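Local coordinates for protein Abbfa_003403 (Acinetobacter baumannii, PDB 4ZXH) that is a four-domain nonribosomal peptide synthetase that probably activates an amino acid, carries it on phosphopantetheine, condenses it with an acyl partner and releases the product, at residues 298-302 and 331-335; 151-157 and 283-287; 17-22 and 183-188. One frame throughout, in Å; residues are numbered along the deposited sequence.

Interaction 1: residues 298-302 and 331-335; sequences VNTIA and QKIAF. With PNS (4'-phosphopantetheine), chain B.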
# COMPACT_ATOMS: atom_id res chain seq x y z
N VAL A 298 -1.82 27.90 12.18
CA VAL A 298 -0.92 26.82 12.54
C VAL A 298 -0.27 26.18 11.30
O VAL A 298 -0.97 25.80 10.38
CB VAL A 298 -1.68 25.74 13.32
CG1 VAL A 298 -0.98 24.41 13.26
CG2 VAL A 298 -1.88 26.19 14.74
N ASN A 299 1.06 26.08 11.30
CA ASN A 299 1.77 25.44 10.19
C ASN A 299 2.60 24.22 10.62
O ASN A 299 3.35 24.27 11.60
CB ASN A 299 2.69 26.46 9.49
CG ASN A 299 3.25 25.94 8.17
OD1 ASN A 299 2.56 25.25 7.40
ND2 ASN A 299 4.51 26.27 7.90
N THR A 300 2.48 23.13 9.89
CA THR A 300 3.26 21.95 10.18
C THR A 300 4.69 22.16 9.69
O THR A 300 4.90 22.72 8.62
CB THR A 300 2.64 20.69 9.51
OG1 THR A 300 1.30 20.50 9.98
CG2 THR A 300 3.45 19.44 9.82
N ILE A 301 5.68 21.75 10.49
CA ILE A 301 7.03 21.57 9.95
C ILE A 301 7.51 20.15 10.19
O ILE A 301 7.20 19.55 11.22
CB ILE A 301 8.06 22.56 10.54
CG1 ILE A 301 8.15 22.42 12.05
CG2 ILE A 301 7.76 23.98 10.11
CD1 ILE A 301 9.13 23.42 12.68
N ALA A 302 8.27 19.61 9.23
CA ALA A 302 8.85 18.28 9.35
C ALA A 302 10.35 18.31 9.73
O ALA A 302 11.19 18.83 8.99
CB ALA A 302 8.66 17.50 8.05
N GLN A 331 10.15 28.86 9.23
CA GLN A 331 8.82 28.31 9.48
C GLN A 331 7.75 29.03 8.67
O GLN A 331 6.60 28.61 8.66
CB GLN A 331 8.48 28.41 10.96
CG GLN A 331 7.97 29.77 11.36
CD GLN A 331 7.83 29.91 12.85
OE1 GLN A 331 8.81 29.77 13.59
NE2 GLN A 331 6.60 30.16 13.31
N LYS A 332 8.13 30.12 8.00
CA LYS A 332 7.15 30.88 7.23
C LYS A 332 6.60 30.07 6.04
O LYS A 332 5.45 30.25 5.65
CB LYS A 332 7.75 32.22 6.75
CG LYS A 332 9.07 32.16 5.93
CD LYS A 332 9.70 33.57 5.87
CE LYS A 332 10.94 33.67 4.99
NZ LYS A 332 10.65 33.59 3.53
N ILE A 333 7.42 29.17 5.51
CA ILE A 333 7.02 28.31 4.39
C ILE A 333 5.96 27.30 4.82
O ILE A 333 6.17 26.51 5.75
CB ILE A 333 8.22 27.54 3.80
CG1 ILE A 333 9.27 28.52 3.28
CG2 ILE A 333 7.78 26.65 2.68
CD1 ILE A 333 8.69 29.60 2.39
N ALA A 334 4.81 27.31 4.13
CA ALA A 334 3.70 26.42 4.47
C ALA A 334 4.04 24.99 4.12
O ALA A 334 4.75 24.74 3.14
CB ALA A 334 2.44 26.84 3.75
N PHE A 335 3.55 24.06 4.93
CA PHE A 335 3.85 22.65 4.72
C PHE A 335 3.46 22.22 3.31
O PHE A 335 4.18 21.45 2.68
CB PHE A 335 3.13 21.79 5.75
CG PHE A 335 3.49 20.34 5.68
CD1 PHE A 335 4.78 19.93 5.93
CD2 PHE A 335 2.54 19.39 5.37
CE1 PHE A 335 5.13 18.61 5.86
CE2 PHE A 335 2.87 18.06 5.30
CZ PHE A 335 4.17 17.67 5.54
O23 PNS B . -0.34 15.83 -1.85
P24 PNS B . -0.57 17.31 -2.02
O25 PNS B . 0.36 18.08 -2.92
O27 PNS B . -0.42 17.92 -0.53
C28 PNS B . -1.22 17.42 0.54
C29 PNS B . -0.92 18.22 1.79
C30 PNS B . -1.22 19.68 1.43
C31 PNS B . 0.55 18.05 2.16
C32 PNS B . -1.79 17.71 2.95
O33 PNS B . -1.71 16.27 2.93
C34 PNS B . -1.32 18.28 4.27
O35 PNS B . -1.33 19.49 4.50
N36 PNS B . -0.90 17.44 5.21
C37 PNS B . -0.43 17.90 6.51
C38 PNS B . -1.32 17.26 7.57
C39 PNS B . -1.46 18.19 8.73
O40 PNS B . -1.53 19.40 8.56
N41 PNS B . -1.49 17.58 9.91
C42 PNS B . -1.62 18.18 11.22
C43 PNS B . -1.25 17.02 12.12
S44 PNS B . 0.49 17.21 12.56

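Interaction 2: residues 151-157 and 283-287; sequences DFWSIGL and AGRLE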
# COMPACT_ATOMS: atom_id res chain seq x y z
N ASP A 151 -7.69 27.64 14.47
CA ASP A 151 -6.85 26.80 15.30
C ASP A 151 -7.26 26.89 16.78
O ASP A 151 -8.20 27.59 17.13
CB ASP A 151 -5.38 27.18 15.11
CG ASP A 151 -5.15 28.65 15.31
OD1 ASP A 151 -5.97 29.28 16.01
OD2 ASP A 151 -4.14 29.18 14.78
N PHE A 152 -6.53 26.18 17.62
CA PHE A 152 -6.78 26.14 19.05
C PHE A 152 -6.53 27.49 19.72
O PHE A 152 -7.33 27.91 20.56
CB PHE A 152 -5.92 25.06 19.69
CG PHE A 152 -6.36 24.66 21.06
CD1 PHE A 152 -7.56 23.98 21.25
CD2 PHE A 152 -5.57 24.95 22.17
CE1 PHE A 152 -7.97 23.62 22.52
CE2 PHE A 152 -5.97 24.58 23.44
CZ PHE A 152 -7.17 23.92 23.62
N TRP A 153 -5.43 28.17 19.35
CA TRP A 153 -5.19 29.51 19.89
C TRP A 153 -6.47 30.34 19.71
O TRP A 153 -6.87 31.08 20.61
CB TRP A 153 -3.97 30.18 19.21
CG TRP A 153 -3.53 31.53 19.75
CD1 TRP A 153 -3.83 32.75 19.24
CD2 TRP A 153 -2.68 31.77 20.89
NE1 TRP A 153 -3.23 33.74 19.97
CE2 TRP A 153 -2.53 33.17 20.99
CE3 TRP A 153 -2.06 30.95 21.84
CZ2 TRP A 153 -1.78 33.77 22.02
CZ3 TRP A 153 -1.31 31.55 22.86
CH2 TRP A 153 -1.18 32.95 22.94
N SER A 154 -7.15 30.18 18.57
CA SER A 154 -8.40 30.90 18.29
C SER A 154 -9.51 30.49 19.24
O SER A 154 -10.29 31.34 19.69
CB SER A 154 -8.85 30.68 16.85
OG SER A 154 -7.94 31.29 15.94
N ILE A 155 -9.58 29.18 19.52
CA ILE A 155 -10.54 28.65 20.48
C ILE A 155 -10.42 29.39 21.81
O ILE A 155 -11.42 29.83 22.37
CB ILE A 155 -10.33 27.15 20.72
CG1 ILE A 155 -10.81 26.32 19.51
CG2 ILE A 155 -11.06 26.70 21.97
CD1 ILE A 155 -12.10 26.80 18.92
N GLY A 156 -9.20 29.56 22.29
CA GLY A 156 -8.99 30.20 23.57
C GLY A 156 -9.40 31.66 23.55
O GLY A 156 -9.98 32.16 24.50
N LEU A 157 -9.09 32.34 22.46
CA LEU A 157 -9.53 33.70 22.28
C LEU A 157 -11.05 33.76 22.35
O LEU A 157 -11.63 34.68 22.92
CB LEU A 157 -9.05 34.25 20.94
CG LEU A 157 -7.57 34.62 20.84
CD1 LEU A 157 -7.31 35.11 19.43
CD2 LEU A 157 -7.24 35.71 21.83
N ALA A 283 2.66 27.64 16.15
CA ALA A 283 1.55 28.57 16.34
C ALA A 283 1.34 29.48 15.13
O ALA A 283 0.21 29.75 14.74
CB ALA A 283 1.76 29.40 17.61
N GLY A 284 2.44 29.98 14.58
CA GLY A 284 2.40 30.76 13.36
C GLY A 284 2.03 32.23 13.44
O GLY A 284 1.74 32.84 12.40
N ARG A 285 2.04 32.82 14.64
CA ARG A 285 1.66 34.23 14.75
C ARG A 285 2.84 35.08 15.22
O ARG A 285 2.88 35.56 16.36
CB ARG A 285 0.48 34.40 15.71
CG ARG A 285 -0.66 33.44 15.47
CD ARG A 285 -1.58 33.35 16.67
NE ARG A 285 -2.73 32.49 16.42
CZ ARG A 285 -3.97 32.95 16.27
NH1 ARG A 285 -4.20 34.26 16.36
NH2 ARG A 285 -4.98 32.10 16.07
N LEU A 286 3.80 35.28 14.32
CA LEU A 286 5.00 36.00 14.70
C LEU A 286 4.70 37.50 14.80
O LEU A 286 5.12 38.14 15.77
CB LEU A 286 6.13 35.71 13.71
CG LEU A 286 6.56 34.23 13.74
CD1 LEU A 286 7.74 33.96 12.80
CD2 LEU A 286 6.87 33.76 15.15
N GLU A 287 3.96 38.04 13.83
CA GLU A 287 3.52 39.44 13.90
C GLU A 287 2.56 39.66 15.08
O GLU A 287 1.56 38.95 15.22
CB GLU A 287 2.85 39.87 12.59

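Interaction 3: residues 17-22 and 183-188; sequences HAISSE and YADKQQ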
# COMPACT_ATOMS: atom_id res chain seq x y z
N HIS A 17 -13.09 35.86 -0.61
CA HIS A 17 -11.65 35.94 -0.37
C HIS A 17 -10.91 34.64 -0.71
O HIS A 17 -11.53 33.60 -1.00
CB HIS A 17 -11.39 36.32 1.07
CG HIS A 17 -12.19 37.50 1.52
ND1 HIS A 17 -11.83 38.79 1.21
CD2 HIS A 17 -13.36 37.58 2.19
CE1 HIS A 17 -12.73 39.62 1.71
NE2 HIS A 17 -13.67 38.91 2.30
N ALA A 18 -9.59 34.71 -0.68
CA ALA A 18 -8.76 33.53 -0.83
C ALA A 18 -8.68 32.78 0.49
O ALA A 18 -8.97 33.35 1.54
CB ALA A 18 -7.39 33.92 -1.30
N ILE A 19 -8.29 31.51 0.46
CA ILE A 19 -7.91 30.82 1.69
C ILE A 19 -6.40 30.96 1.81
O ILE A 19 -5.72 31.30 0.84
CB ILE A 19 -8.31 29.33 1.71
CG1 ILE A 19 -7.61 28.56 0.60
CG2 ILE A 19 -9.79 29.15 1.53
CD1 ILE A 19 -7.71 27.04 0.78
N SER A 20 -5.89 30.74 3.02
CA SER A 20 -4.45 30.78 3.27
C SER A 20 -3.82 29.45 2.95
O SER A 20 -4.52 28.44 2.87
CB SER A 20 -4.19 31.11 4.73
OG SER A 20 -4.65 30.04 5.54
N SER A 21 -2.51 29.42 2.80
CA SER A 21 -1.81 28.14 2.63
C SER A 21 -1.92 27.22 3.87
O SER A 21 -1.87 25.98 3.74
CB SER A 21 -0.35 28.38 2.29
OG SER A 21 -0.23 28.91 0.97
N GLU A 22 -2.08 27.81 5.05
CA GLU A 22 -2.27 27.03 6.27
C GLU A 22 -3.62 26.32 6.29
O GLU A 22 -3.83 25.36 7.03
CB GLU A 22 -2.15 27.91 7.51
CG GLU A 22 -0.78 28.52 7.72
CD GLU A 22 -0.61 29.83 6.97
OE1 GLU A 22 -1.27 29.99 5.92
OE2 GLU A 22 0.12 30.71 7.46
N TYR A 183 -4.92 38.74 5.94
CA TYR A 183 -3.79 37.82 5.95
C TYR A 183 -3.77 36.91 4.72
O TYR A 183 -2.77 36.84 4.00
CB TYR A 183 -3.81 36.97 7.21
CG TYR A 183 -2.64 36.02 7.36
CD1 TYR A 183 -1.44 36.45 7.91
CD2 TYR A 183 -2.74 34.68 6.98
CE1 TYR A 183 -0.35 35.60 8.05
CE2 TYR A 183 -1.66 33.81 7.12
CZ TYR A 183 -0.46 34.28 7.66
OH TYR A 183 0.62 33.44 7.83
N ALA A 184 -4.89 36.23 4.47
CA ALA A 184 -4.98 35.32 3.33
C ALA A 184 -4.83 36.06 2.00
O ALA A 184 -4.11 35.60 1.11
CB ALA A 184 -6.30 34.57 3.36
N ASP A 185 -5.48 37.21 1.88
CA ASP A 185 -5.46 37.94 0.63
C ASP A 185 -4.07 38.52 0.31
O ASP A 185 -3.64 38.51 -0.84
CB ASP A 185 -6.53 39.03 0.64
CG ASP A 185 -7.93 38.49 0.36
OD1 ASP A 185 -8.06 37.27 0.07
OD2 ASP A 185 -8.91 39.27 0.42
N LYS A 186 -3.36 38.99 1.33
CA LYS A 186 -2.00 39.48 1.11
C LYS A 186 -1.07 38.33 0.69
O LYS A 186 -0.15 38.51 -0.11
CB LYS A 186 -1.46 40.18 2.37
CG LYS A 186 -2.07 41.57 2.62
CD LYS A 186 -1.65 42.17 3.96
N GLN A 187 -1.33 37.14 1.22
CA GLN A 187 -0.49 35.97 0.98
C GLN A 187 -0.60 35.53 -0.48
O GLN A 187 0.33 34.92 -1.02
CB GLN A 187 -0.92 34.84 1.92
CG GLN A 187 0.08 33.73 2.10
CD GLN A 187 -0.55 32.51 2.75
OE1 GLN A 187 -1.76 32.45 2.92
NE2 GLN A 187 0.27 31.53 3.14
N GLN A 188 -1.73 35.85 -1.09
CA GLN A 188 -2.08 35.48 -2.45
C GLN A 188 -1.32 36.36 -3.45
O GLN A 188 -1.16 36.01 -4.62
CB GLN A 188 -3.60 35.62 -2.64
CG GLN A 188 -4.19 35.03 -3.92
CD GLN A 188 -3.95 33.53 -4.04
OE1 GLN A 188 -3.69 33.03 -5.13
NE2 GLN A 188 -4.01 32.82 -2.91

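Interaction 1: residues 298-302 and 331-335
The Thr-300 side chain lies over one face of the Phe-335 ring. Its CG2 is 4.2 Å from the ring centroid and 14° off the ring normal, a CH-pi contact. Ala-302 CB adds an apolar contact at 4.3 Å from Phe-335 CE1. Beside this packing lies a set of hydrogen bonds. Asn-299 points its amide at the backbone of 331-335 and uses both ends. Its OD1 accepts from Phe-335 N at 2.9 Å. Phe-335 opens helix 335-342, with Ala-334 at the N-cap, so Asn-299 serves a helix-end amide. Asn-299 ND2 donates to Ile-333 O at 2.7 Å and to Gln-331 O at 3.2 Å. Asn-299 and Thr-300 belong to a Phe-Val-Asn-Thr sequence, which matches a conserved core motif of condensation domains. The other side of the contact faces the bound phosphopantetheine. Thr-300 OG1 donates a weak hydrogen bond to PNS O40 at 3.4 Å. Phe-335 CD2 comes within 3.5 Å of PNS C37. Both residues therefore line the channel through which the arm enters the condensation domain. The same arm is hydrogen-bonded to Arg-346 and Asn-351 of the condensation domain and to Ser-1008 N of the carrier domain.

Interaction 2: residues 151-157 and 283-287
Arg-285 reaches from its loop to the start of helix 152-165 with a nearly straight side chain. Its chi2 (162°) and chi3 (176°) are both t. Chi4 is -109°, so the guanidinium is turned well out of line with the chain. This brings NH2 to Asp-151. The salt bridge measures 3.0 Å from Arg-285 NH2 to Asp-151 OD1. A second, weak hydrogen bond runs from Arg-285 NH2 to Asp-151 OD2 at 3.3 Å. Asp-151 is the N-cap residue of the helix. With chi1 in p, its carboxylate folds back over the helix start, and OD1 also accepts from Ser-154 N at 3.0 Å. Phe-297 N donates to OD2. Ser-154 has chi1 in m, and its OG is 3.1 Å from Arg-285 NH2, near the guanidinium plane. Trp-153, with chi1 in t, points toward the 283-287 loop. Its NE1 donates to Arg-291 O. Arg-285 NH1 donates to Leu-290 O and Ala-293 O, so the same guanidinium also holds the following loop. Asp-151 is the aspartate of a His-His-x-x-x-Asp sequence, the signature of condensation domains. Both Asp-151 oxygens are used in bonds to the helix start, to Arg-285 and to Phe-297. Such a neutralised, fully engaged carboxylate is consistent with a structural role for this aspartate rather than a direct part in catalysis.

Interaction 3: residues 17-22 and 183-188
Four hydrogen bonds join the end of strand 13-18 and the start of helix 21-32 to helix 179-187. Asp-185 satisfies two donors. Its OD2 accepts from His-17 ND1 at 3.1 Å, and its OD1 from Ala-18 N at 3.1 Å. The other ring nitrogen, His-17 NE2, is bonded to Ser-15 OG. Further on, Ser-21 N donates to Gln-187 OE1 at 3.1 Å. Tyr-183 OH donates to Glu-22 OE2 at 2.8 Å. Ala-18 O accepts from Gln-84 NE2 and also lies 3.5 Å from Ala-184 CB, a packing contact. Ala-184 CB fits against the backbone of Ile-19 and Ser-20, 3.9 Å from Ser-20 N. That amide donates to Gln-23 OE1. Ser-20 OG caps a backbone amide just beyond Glu-22. The Tyr-183 ring also meets Phe-297 edge-to-face. The Ser-Ser-Glu-Gln run from Ser-20 to Gln-23 is consistent with the first conserved core motif of condensation domains, running from the N-cap, Ser-20, into helix 21-32.

In the fold
All three contacts lie within the condensation domain. From the N terminus, 17-22 opens interaction 3 and 151-157 then opens interaction 2. Interaction 3 closes at 183-188, and interaction 2 at 283-287, so these two cross. Interaction 1 follows both, closing a shorter loop from 298-302 to 331-335 around strand 302-306 and helix 313-329. Interaction 3 ties the first strand and helix to helix 179-187. Interaction 2 ties helix 152-165 to the loop before strand 302-306. Interaction 1 continues from that loop to helix 335-342. It touches both others: Val-298 packs on Asp-151, and Ala-334 on Ser-21. Interactions 2 and 3 do not touch each other.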